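Local atomic coordinates of GTN Reductase (Agrobacterium tumefaciens, PDB entry 5N6G), a protein that probably reduces activated carbon-carbon double bonds with bound FMN, as an ene-reductase of the Old Yellow Enzyme family. Residues A[27-32]-A[67-72]; A[35-40]-A[358-363]; A[251-256]-A[290-295]. All blocks are in the same frame, centred on the assembly; numbering follows the deposited sequence. Where two conformers were deposited one is given.

Contacts 1 and 2 lie next to each other, their centres 13 Å apart, while contact 3 is across the chain's centre, its own centre 34 and 39 Å from theirs. Segment 27-32 joins the first two: Ser29 OG meets Asn38 OD1 and Arg28 NE meets Gly359 O, both at 2.8 Å and probably hydrogen-bonded. The pocket is nearest to contact 1, where the side chain of Asn27 is about 5 Å from the bound 2-phenylacrylic acid and about 7 Å from FMN. The side chain of Tyr363 in contact 2 is about 9 Å from FMN. Contact 3 pairs two helices on the outside of the TIM barrel, with nearest atoms about 19 Å from contact 1.

Contact 1: A[27-32]-A[67-72]; sequences NRSPGA and DVPGLY
Ser29 N donates to Asp67 O at 2.9 Å, and Gly70 N gives Ala32 O a nearly straight bond of 3.0 Å. Between the two, Ala32 CA comes within 3.1 Å of Val68 O in a CA-H...O contact, and the small Ala32 side chain fits beside the phenol, CB 3.4 Å from Tyr72 OH. Ser29 OG rests on the Pro69 ring, 3.6 Å from its CD. Asp67 extends its grip through water: one water joins OD2 to Asn27 O, another OD1 to Gly31 N. These loops follow strands 19-21 and 50-57, the first two of the TIM barrel, on its FMN and substrate side. Tyr72 CG lies between the backbone N and carbonyl carbon (chi1 55°). The ring's CE2 is so near Gly70 that a side chain there would meet it. Gly31 suits its positive phi of 75°. Asn27 ND2 touches Val68 CG2 but bonds to Ala66 O, which fixes the amide beside the pocket. Farther out, Gln63 NE2 bonds both Tyr72 OH and Val68 O, Ser29 OG bonds Asn38 OD1, and Arg28 turns away to Gly359 O and Thr354 O.

Contact 2: A[35-40]-A[358-363]; sequences NNLNAT and GGAEGY
Asn38 presents an amide in use on every side: ND2 donates to Tyr363 OH across the contact, at 2.8 Å, and also to Arg28 O, while OD1 accepts from Asn35 N, with Ser29 as its second donor. Asparagine suits a buried place where two donors and two acceptors must all be met within a few atoms of the backbone. The bond to the phenol is somewhat bent, with an N-H...O angle of 146°, and Tyr363 OH is tilted out of the amide plane; amide and ring stand 90° apart. The same Asn38 closes a capping box at the start of helix 36-43, the first helix of the TIM barrel to follow a barrel strand. Asn35 is the N-cap, its OD1 taking Asn38 N at 3.0 Å, nearly along the C=O axis, and Asn38 OD1 returns the bond to Asn35 N at 2.9 Å. Against this helix start lies the chain's C-terminal tail, which comes after helix 337-343. Leu37 supplies the apolar half of the contact. Its CG is anti to the backbone N (chi1 -169°) and meets the edge of Tyr363 in the ring plane, 3.7 Å from CE2. The branches then diverge, CD2 lying 3.8 Å from Ala360 N and CD1 4.1 Å from Ala360 CB. The tail bends sharply here in a type II turn, with Tyr363 N bonded to Ala360 O at 2.9 Å and Gly362 at the third position, where positive phi suits a residue without a side chain. Tyr363 stacks on Tyr41, and Arg28 packs against its ring.

Contact 3: A[251-256]-A[290-295]; sequences YVVEQL and KAAYRN
Tyr293 and Val253 bring together two neighbouring outer helices of the TIM barrel, 286-295 and 245-256, which follow consecutive barrel strands. The short helical segments run in nearly the same direction, 25° apart; their axes approach to 7.4 Å, and the CA atoms of Val253 and Tyr293 are 4.9 Å apart. Tyr293 starts the packing at its CB, which lies 3.9 Å from Val253 CB. Its CG is anti to the backbone N (chi1 179°), and one edge of the ring is turned to the backbone of helix 245-256. CD1 reaches Val253 O, 3.4 Å away and in the plane of the ring, an approach in which the slightly positive ring hydrogens would suit a carbonyl oxygen. One atom farther on, CE1 rests 3.8 Å from Leu256 C. A flat ring suits this place, since its edge can lie against the main-chain atoms of Val253 and Leu256. Beside it, Val253 CG2 meets Ala292 CB at 3.8 Å; a short side chain such as alanine's is consistent with this close approach of the helices. Val253 and Leu256 also pack on Leu231 and Ile229 of strand 227-231, so the helix is held to the barrel wall by the same apolar residues that meet its neighbour, and elsewhere it touches helix 204-222. The phenol tip of Tyr293 is polar and held: OH is hydrogen-bonded to Gly300 N and, at 2.7 Å, to a water that donates in turn to Leu256 O at 2.8 Å.

Contact 1: A[27-32]-A[67-72]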
loop_
_atom_site.group_PDB
_atom_site.type_symbol
_atom_site.label_atom_id
_atom_site.label_comp_id
_atom_site.label_asym_id
_atom_site.label_seq_id
_atom_site.Cartn_x
_atom_site.Cartn_y
_atom_site.Cartn_z
ATOM N N ASN A 27 -6.405 11.048 5.056
ATOM C CA ASN A 27 -7.224 11.271 6.263
ATOM C C ASN A 27 -8.388 12.234 6.035
ATOM O O ASN A 27 -8.638 13.160 6.827
ATOM C CB ASN A 27 -6.359 11.779 7.411
ATOM C CG ASN A 27 -5.119 10.962 7.597
ATOM O OD1 ASN A 27 -4.062 11.314 7.079
ATOM N ND2 ASN A 27 -5.230 9.864 8.339
ATOM N N ARG A 28 -9.133 11.984 4.968
ATOM C CA ARG A 28 -10.256 12.829 4.609
ATOM C C ARG A 28 -11.545 12.028 4.487
ATOM O O ARG A 28 -12.438 12.391 3.719
ATOM C CB ARG A 28 -9.938 13.578 3.325
ATOM C CG ARG A 28 -9.045 14.790 3.614
ATOM C CD ARG A 28 -8.504 15.297 2.344
ATOM N NE ARG A 28 -7.876 16.618 2.342
ATOM C CZ ARG A 28 -6.572 16.833 2.500
ATOM N NH1 ARG A 28 -5.756 15.843 2.770
ATOM N NH2 ARG A 28 -6.078 18.045 2.341
ATOM N N SER A 29 -11.672 10.947 5.266
ATOM C CA SER A 29 -12.865 10.099 5.253
ATOM C C SER A 29 -13.375 9.849 6.673
ATOM O O SER A 29 -13.245 8.743 7.208
ATOM C CB SER A 29 -12.567 8.781 4.537
ATOM O OG SER A 29 -12.064 9.029 3.231
ATOM N N PRO A 30 -13.989 10.855 7.293
ATOM C CA PRO A 30 -14.557 10.665 8.632
ATOM C C PRO A 30 -15.501 9.474 8.689
ATOM O O PRO A 30 -16.284 9.213 7.766
ATOM C CB PRO A 30 -15.293 11.986 8.892
ATOM C CG PRO A 30 -14.601 12.977 8.027
ATOM C CD PRO A 30 -14.164 12.237 6.814
ATOM N N GLY A 31 -15.430 8.750 9.802
ATOM C CA GLY A 31 -16.262 7.588 10.002
ATOM C C GLY A 31 -15.833 6.386 9.212
ATOM O O GLY A 31 -16.577 5.400 9.166
ATOM N N ALA A 32 -14.670 6.453 8.556
ATOM C CA ALA A 32 -14.141 5.340 7.775
ATOM C C ALA A 32 -14.980 5.062 6.531
ATOM O O ALA A 32 -15.010 3.926 6.040
ATOM C CB ALA A 32 -14.028 4.066 8.626
ATOM N N ASP A 67 -9.920 9.071 10.456
ATOM C CA ASP A 67 -10.543 9.555 9.227
ATOM C C ASP A 67 -9.992 8.853 7.989
ATOM O O ASP A 67 -9.883 9.460 6.919
ATOM C CB ASP A 67 -10.405 11.083 9.107
ATOM C CG ASP A 67 -11.210 11.830 10.177
ATOM O OD1 ASP A 67 -12.063 11.226 10.847
ATOM O OD2 ASP A 67 -10.968 13.031 10.371
ATOM N N VAL A 68 -9.653 7.575 8.137
ATOM C CA VAL A 68 -9.181 6.733 7.046
ATOM C C VAL A 68 -10.337 5.865 6.569
ATOM O O VAL A 68 -11.015 5.242 7.408
ATOM C CB VAL A 68 -8.010 5.853 7.505
ATOM C CG1 VAL A 68 -7.707 4.753 6.523
ATOM C CG2 VAL A 68 -6.787 6.712 7.756
ATOM N N PRO A 69 -10.586 5.785 5.265
ATOM C CA PRO A 69 -11.706 4.975 4.776
ATOM C C PRO A 69 -11.364 3.499 4.884
ATOM O O PRO A 69 -10.240 3.089 4.613
ATOM C CB PRO A 69 -11.828 5.400 3.309
ATOM C CG PRO A 69 -10.438 5.721 2.937
ATOM C CD PRO A 69 -9.841 6.391 4.150
ATOM N N GLY A 70 -12.351 2.692 5.276
ATOM C CA GLY A 70 -12.178 1.263 5.389
ATOM C C GLY A 70 -13.009 0.456 4.402
ATOM O O GLY A 70 -13.678 0.990 3.519
ATOM N N LEU A 71 -12.953 -0.875 4.575
ATOM C CA LEU A 71 -13.750 -1.812 3.794
ATOM C C LEU A 71 -14.663 -2.661 4.673
ATOM O O LEU A 71 -15.120 -3.716 4.238
ATOM C CB LEU A 71 -12.833 -2.703 2.958
ATOM C CG LEU A 71 -12.279 -1.990 1.731
ATOM C CD1 LEU A 71 -11.138 -2.814 1.139
ATOM C CD2 LEU A 71 -13.366 -1.742 0.705
ATOM N N TYR A 72 -14.963 -2.211 5.892
ATOM C CA TYR A 72 -15.661 -3.059 6.864
ATOM C C TYR A 72 -17.027 -2.519 7.279
ATOM O O TYR A 72 -17.680 -3.101 8.167
ATOM C CB TYR A 72 -14.761 -3.274 8.089
ATOM C CG TYR A 72 -14.252 -2.010 8.750
ATOM C CD1 TYR A 72 -15.006 -1.353 9.723
ATOM C CD2 TYR A 72 -13.032 -1.457 8.384
ATOM C CE1 TYR A 72 -14.535 -0.199 10.338
ATOM C CE2 TYR A 72 -12.561 -0.304 8.971
ATOM C CZ TYR A 72 -13.303 0.328 9.939
ATOM O OH TYR A 72 -12.829 1.483 10.527
HETATM O O HOH W 1 -8.345 14.137 9.525
HETATM O O HOH W 2 -13.591 9.420 11.885
HETATM O O HOH W 3 -15.156 0.939 6.876
#

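Contact 2: A[35-40]-A[358-363]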
loop_
_atom_site.group_PDB
_atom_site.type_symbol
_atom_site.label_atom_id
_atom_site.label_comp_id
_atom_site.label_asym_id
_atom_site.label_seq_id
_atom_site.Cartn_x
_atom_site.Cartn_y
_atom_site.Cartn_z
ATOM N N ASN A 35 -16.454 9.596 0.855
ATOM C CA ASN A 35 -17.498 10.589 0.648
ATOM C C ASN A 35 -17.377 11.227 -0.733
ATOM O O ASN A 35 -16.596 10.761 -1.572
ATOM C CB ASN A 35 -17.426 11.615 1.770
ATOM C CG ASN A 35 -16.069 12.261 1.862
ATOM O OD1 ASN A 35 -15.470 12.625 0.841
ATOM N ND2 ASN A 35 -15.534 12.340 3.078
ATOM N N ASN A 36 -18.187 12.243 -1.020
ATOM C CA ASN A 36 -18.220 12.790 -2.380
ATOM C C ASN A 36 -16.931 13.526 -2.733
ATOM O O ASN A 36 -16.491 13.500 -3.894
ATOM C CB ASN A 36 -19.399 13.738 -2.534
ATOM C CG ASN A 36 -20.710 13.021 -2.559
ATOM O OD1 ASN A 36 -20.755 11.805 -2.699
ATOM N ND2 ASN A 36 -21.788 13.771 -2.455
ATOM N N LEU A 37 -16.320 14.201 -1.757
ATOM C CA LEU A 37 -15.032 14.858 -2.012
ATOM C C LEU A 37 -13.959 13.841 -2.381
ATOM O O LEU A 37 -13.158 14.069 -3.304
ATOM C CB LEU A 37 -14.603 15.676 -0.790
ATOM C CG LEU A 37 -13.406 16.613 -1.015
ATOM C CD1 LEU A 37 -13.761 17.736 -1.949
ATOM C CD2 LEU A 37 -12.917 17.162 0.321
ATOM N N ASN A 38 -13.931 12.705 -1.682
ATOM C CA ASN A 38 -13.011 11.628 -2.022
ATOM C C ASN A 38 -13.223 11.174 -3.460
ATOM O O ASN A 38 -12.256 10.864 -4.179
ATOM C CB ASN A 38 -13.211 10.426 -1.091
ATOM C CG ASN A 38 -13.010 10.725 0.392
ATOM O OD1 ASN A 38 -13.654 10.094 1.245
ATOM N ND2 ASN A 38 -12.123 11.637 0.718
ATOM N N ALA A 39 -14.488 11.130 -3.900
ATOM C CA ALA A 39 -14.771 10.702 -5.264
ATOM C C ALA A 39 -14.221 11.694 -6.272
ATOM O O ALA A 39 -13.637 11.298 -7.285
ATOM C CB ALA A 39 -16.269 10.502 -5.472
ATOM N N THR A 40 -14.372 12.986 -6.006
ATOM C CA THR A 40 -13.807 13.977 -6.914
ATOM C C THR A 40 -12.300 13.794 -7.031
ATOM O O THR A 40 -11.738 13.826 -8.128
ATOM C CB THR A 40 -14.151 15.372 -6.405
ATOM O OG1 THR A 40 -15.573 15.490 -6.401
ATOM C CG2 THR A 40 -13.528 16.483 -7.270
ATOM N N GLY A 358 -8.037 17.735 6.907
ATOM C CA GLY A 358 -8.587 18.941 6.313
ATOM C C GLY A 358 -9.631 18.631 5.251
ATOM O O GLY A 358 -10.353 17.633 5.314
ATOM N N GLY A 359 -9.695 19.502 4.249
ATOM C CA GLY A 359 -10.742 19.447 3.247
ATOM C C GLY A 359 -10.184 19.591 1.844
ATOM O O GLY A 359 -9.159 19.005 1.489
ATOM N N ALA A 360 -10.921 20.332 1.015
ATOM C CA ALA A 360 -10.594 20.390 -0.407
ATOM C C ALA A 360 -9.243 21.040 -0.643
ATOM O O ALA A 360 -8.543 20.687 -1.600
ATOM C CB ALA A 360 -11.669 21.168 -1.157
ATOM N N GLU A 361 -8.861 21.981 0.212
ATOM C CA GLU A 361 -7.607 22.696 0.011
ATOM C C GLU A 361 -6.428 21.731 0.103
ATOM O O GLU A 361 -6.289 20.985 1.076
ATOM C CB GLU A 361 -7.471 23.811 1.042
ATOM C CG GLU A 361 -6.278 24.714 0.824
ATOM C CD GLU A 361 -6.356 25.988 1.643
ATOM O OE1 GLU A 361 -7.099 25.999 2.650
ATOM O OE2 GLU A 361 -5.685 26.979 1.275
ATOM N N GLY A 362 -5.584 21.736 -0.926
ATOM C CA GLY A 362 -4.488 20.779 -1.003
ATOM C C GLY A 362 -4.910 19.359 -1.293
ATOM O O GLY A 362 -4.146 18.419 -1.028
ATOM N N TYR A 363 -6.101 19.181 -1.864
ATOM C CA TYR A 363 -6.655 17.857 -2.120
ATOM C C TYR A 363 -7.269 17.826 -3.514
ATOM O O TYR A 363 -6.754 17.146 -4.411
ATOM C CB TYR A 363 -7.687 17.534 -1.036
ATOM C CG TYR A 363 -8.266 16.146 -1.033
ATOM C CD1 TYR A 363 -7.468 15.015 -0.954
ATOM C CD2 TYR A 363 -9.637 15.964 -1.056
ATOM C CE1 TYR A 363 -8.021 13.757 -0.933
ATOM C CE2 TYR A 363 -10.201 14.716 -1.021
ATOM C CZ TYR A 363 -9.394 13.604 -0.974
ATOM O OH TYR A 363 -9.936 12.339 -0.925
#

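Contact 3: A[251-256]-A[290-295]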
loop_
_atom_site.group_PDB
_atom_site.type_symbol
_atom_site.label_atom_id
_atom_site.label_comp_id
_atom_site.label_asym_id
_atom_site.label_seq_id
_atom_site.Cartn_x
_atom_site.Cartn_y
_atom_site.Cartn_z
ATOM N N TYR A 251 13.719 -14.603 -0.730
ATOM C CA TYR A 251 12.861 -15.753 -0.455
ATOM C C TYR A 251 11.398 -15.399 -0.675
ATOM O O TYR A 251 10.654 -16.162 -1.298
ATOM C CB TYR A 251 13.073 -16.258 0.974
ATOM C CG TYR A 251 12.080 -17.331 1.370
ATOM C CD1 TYR A 251 12.313 -18.658 1.062
ATOM C CD2 TYR A 251 10.914 -17.005 2.032
ATOM C CE1 TYR A 251 11.388 -19.634 1.404
ATOM C CE2 TYR A 251 9.996 -17.949 2.359
ATOM C CZ TYR A 251 10.233 -19.266 2.052
ATOM O OH TYR A 251 9.311 -20.257 2.382
ATOM N N VAL A 252 10.967 -14.252 -0.152
ATOM C CA VAL A 252 9.568 -13.843 -0.284
ATOM C C VAL A 252 9.166 -13.811 -1.751
ATOM O O VAL A 252 8.141 -14.388 -2.140
ATOM C CB VAL A 252 9.334 -12.484 0.394
ATOM C CG1 VAL A 252 8.010 -11.878 -0.036
ATOM C CG2 VAL A 252 9.366 -12.682 1.916
ATOM N N VAL A 253 9.951 -13.124 -2.587
ATOM C CA VAL A 253 9.501 -13.001 -3.975
ATOM C C VAL A 253 9.705 -14.290 -4.759
ATOM O O VAL A 253 8.976 -14.534 -5.725
ATOM C CB VAL A 253 10.131 -11.828 -4.750
ATOM C CG1 VAL A 253 9.563 -10.540 -4.312
ATOM C CG2 VAL A 253 11.662 -11.872 -4.739
ATOM N N GLU A 254 10.657 -15.148 -4.378
ATOM C CA GLU A 254 10.715 -16.470 -4.978
ATOM C C GLU A 254 9.394 -17.200 -4.764
ATOM O O GLU A 254 8.865 -17.832 -5.680
ATOM C CB GLU A 254 11.881 -17.250 -4.377
ATOM C CG GLU A 254 12.015 -18.647 -4.882
ATOM C CD GLU A 254 12.740 -19.559 -3.904
ATOM O OE1 GLU A 254 13.320 -19.052 -2.913
ATOM O OE2 GLU A 254 12.710 -20.789 -4.119
ATOM N N GLN A 255 8.847 -17.108 -3.556
ATOM C CA GLN A 255 7.574 -17.755 -3.291
ATOM C C GLN A 255 6.435 -17.062 -4.022
ATOM O O GLN A 255 5.535 -17.729 -4.539
ATOM C CB GLN A 255 7.296 -17.791 -1.791
ATOM C CG GLN A 255 8.366 -18.481 -0.979
ATOM C CD GLN A 255 8.964 -19.707 -1.634
ATOM O OE1 GLN A 255 8.260 -20.636 -2.002
ATOM N NE2 GLN A 255 10.280 -19.709 -1.785
ATOM N N LEU A 256 6.456 -15.717 -4.088
ATOM C CA LEU A 256 5.417 -14.995 -4.817
ATOM C C LEU A 256 5.466 -15.294 -6.308
ATOM O O LEU A 256 4.435 -15.252 -6.982
ATOM C CB LEU A 256 5.541 -13.491 -4.566
ATOM C CG LEU A 256 5.269 -13.067 -3.125
ATOM C CD1 LEU A 256 5.558 -11.570 -2.993
ATOM C CD2 LEU A 256 3.872 -13.329 -2.650
ATOM N N LYS A 290 14.555 -8.581 -8.087
ATOM C CA LYS A 290 13.671 -8.799 -9.224
ATOM C C LYS A 290 13.975 -10.119 -9.911
ATOM O O LYS A 290 13.054 -10.828 -10.338
ATOM C CB LYS A 290 13.796 -7.660 -10.233
ATOM C CG LYS A 290 12.837 -7.809 -11.401
ATOM C CD LYS A 290 12.951 -6.644 -12.354
ATOM C CE LYS A 290 11.910 -6.768 -13.462
ATOM N NZ LYS A 290 12.189 -5.856 -14.595
ATOM N N ALA A 291 15.258 -10.475 -10.023
ATOM C CA ALA A 291 15.596 -11.747 -10.655
ATOM C C ALA A 291 15.084 -12.929 -9.853
ATOM O O ALA A 291 14.726 -13.959 -10.438
ATOM C CB ALA A 291 17.100 -11.868 -10.857
ATOM N N ALA A 292 15.022 -12.806 -8.517
ATOM C CA ALA A 292 14.497 -13.907 -7.707
ATOM C C ALA A 292 13.028 -14.144 -8.031
ATOM O O ALA A 292 12.559 -15.285 -8.053
ATOM C CB ALA A 292 14.675 -13.595 -6.229
ATOM N N TYR A 293 12.296 -13.068 -8.300
ATOM C CA TYR A 293 10.899 -13.196 -8.679
ATOM C C TYR A 293 10.779 -13.807 -10.070
ATOM O O TYR A 293 10.040 -14.780 -10.274
ATOM C CB TYR A 293 10.225 -11.829 -8.636
ATOM C CG TYR A 293 8.770 -11.838 -9.029
ATOM C CD1 TYR A 293 7.813 -12.504 -8.252
ATOM C CD2 TYR A 293 8.343 -11.167 -10.149
ATOM C CE1 TYR A 293 6.490 -12.497 -8.603
ATOM C CE2 TYR A 293 6.996 -11.154 -10.510
ATOM C CZ TYR A 293 6.082 -11.819 -9.731
ATOM O OH TYR A 293 4.751 -11.821 -10.103
ATOM N N ARG A 294 11.478 -13.227 -11.058
ATOM C CA ARG A 294 11.359 -13.706 -12.437
ATOM C C ARG A 294 11.833 -15.146 -12.572
ATOM O O ARG A 294 11.235 -15.952 -13.316
ATOM C CB ARG A 294 12.161 -12.802 -13.377
ATOM C CG ARG A 294 11.583 -11.417 -13.533
ATOM C CD ARG A 294 10.289 -11.425 -14.312
ATOM N NE ARG A 294 9.836 -10.063 -14.589
ATOM C CZ ARG A 294 8.631 -9.582 -14.307
ATOM N NH1 ARG A 294 7.701 -10.354 -13.753
ATOM N NH2 ARG A 294 8.341 -8.322 -14.603
ATOM N N ASN A 295 12.942 -15.477 -11.905
ATOM C CA ASN A 295 13.540 -16.795 -12.092
ATOM C C ASN A 295 12.677 -17.888 -11.478
ATOM O O ASN A 295 12.843 -19.062 -11.833
ATOM C CB ASN A 295 14.930 -16.831 -11.465
ATOM C CG ASN A 295 15.939 -16.024 -12.229
ATOM O OD1 ASN A 295 15.704 -15.612 -13.365
ATOM N ND2 ASN A 295 17.086 -15.795 -11.607
HETATM O O HOH W 4 3.490 -14.029 -9.289
#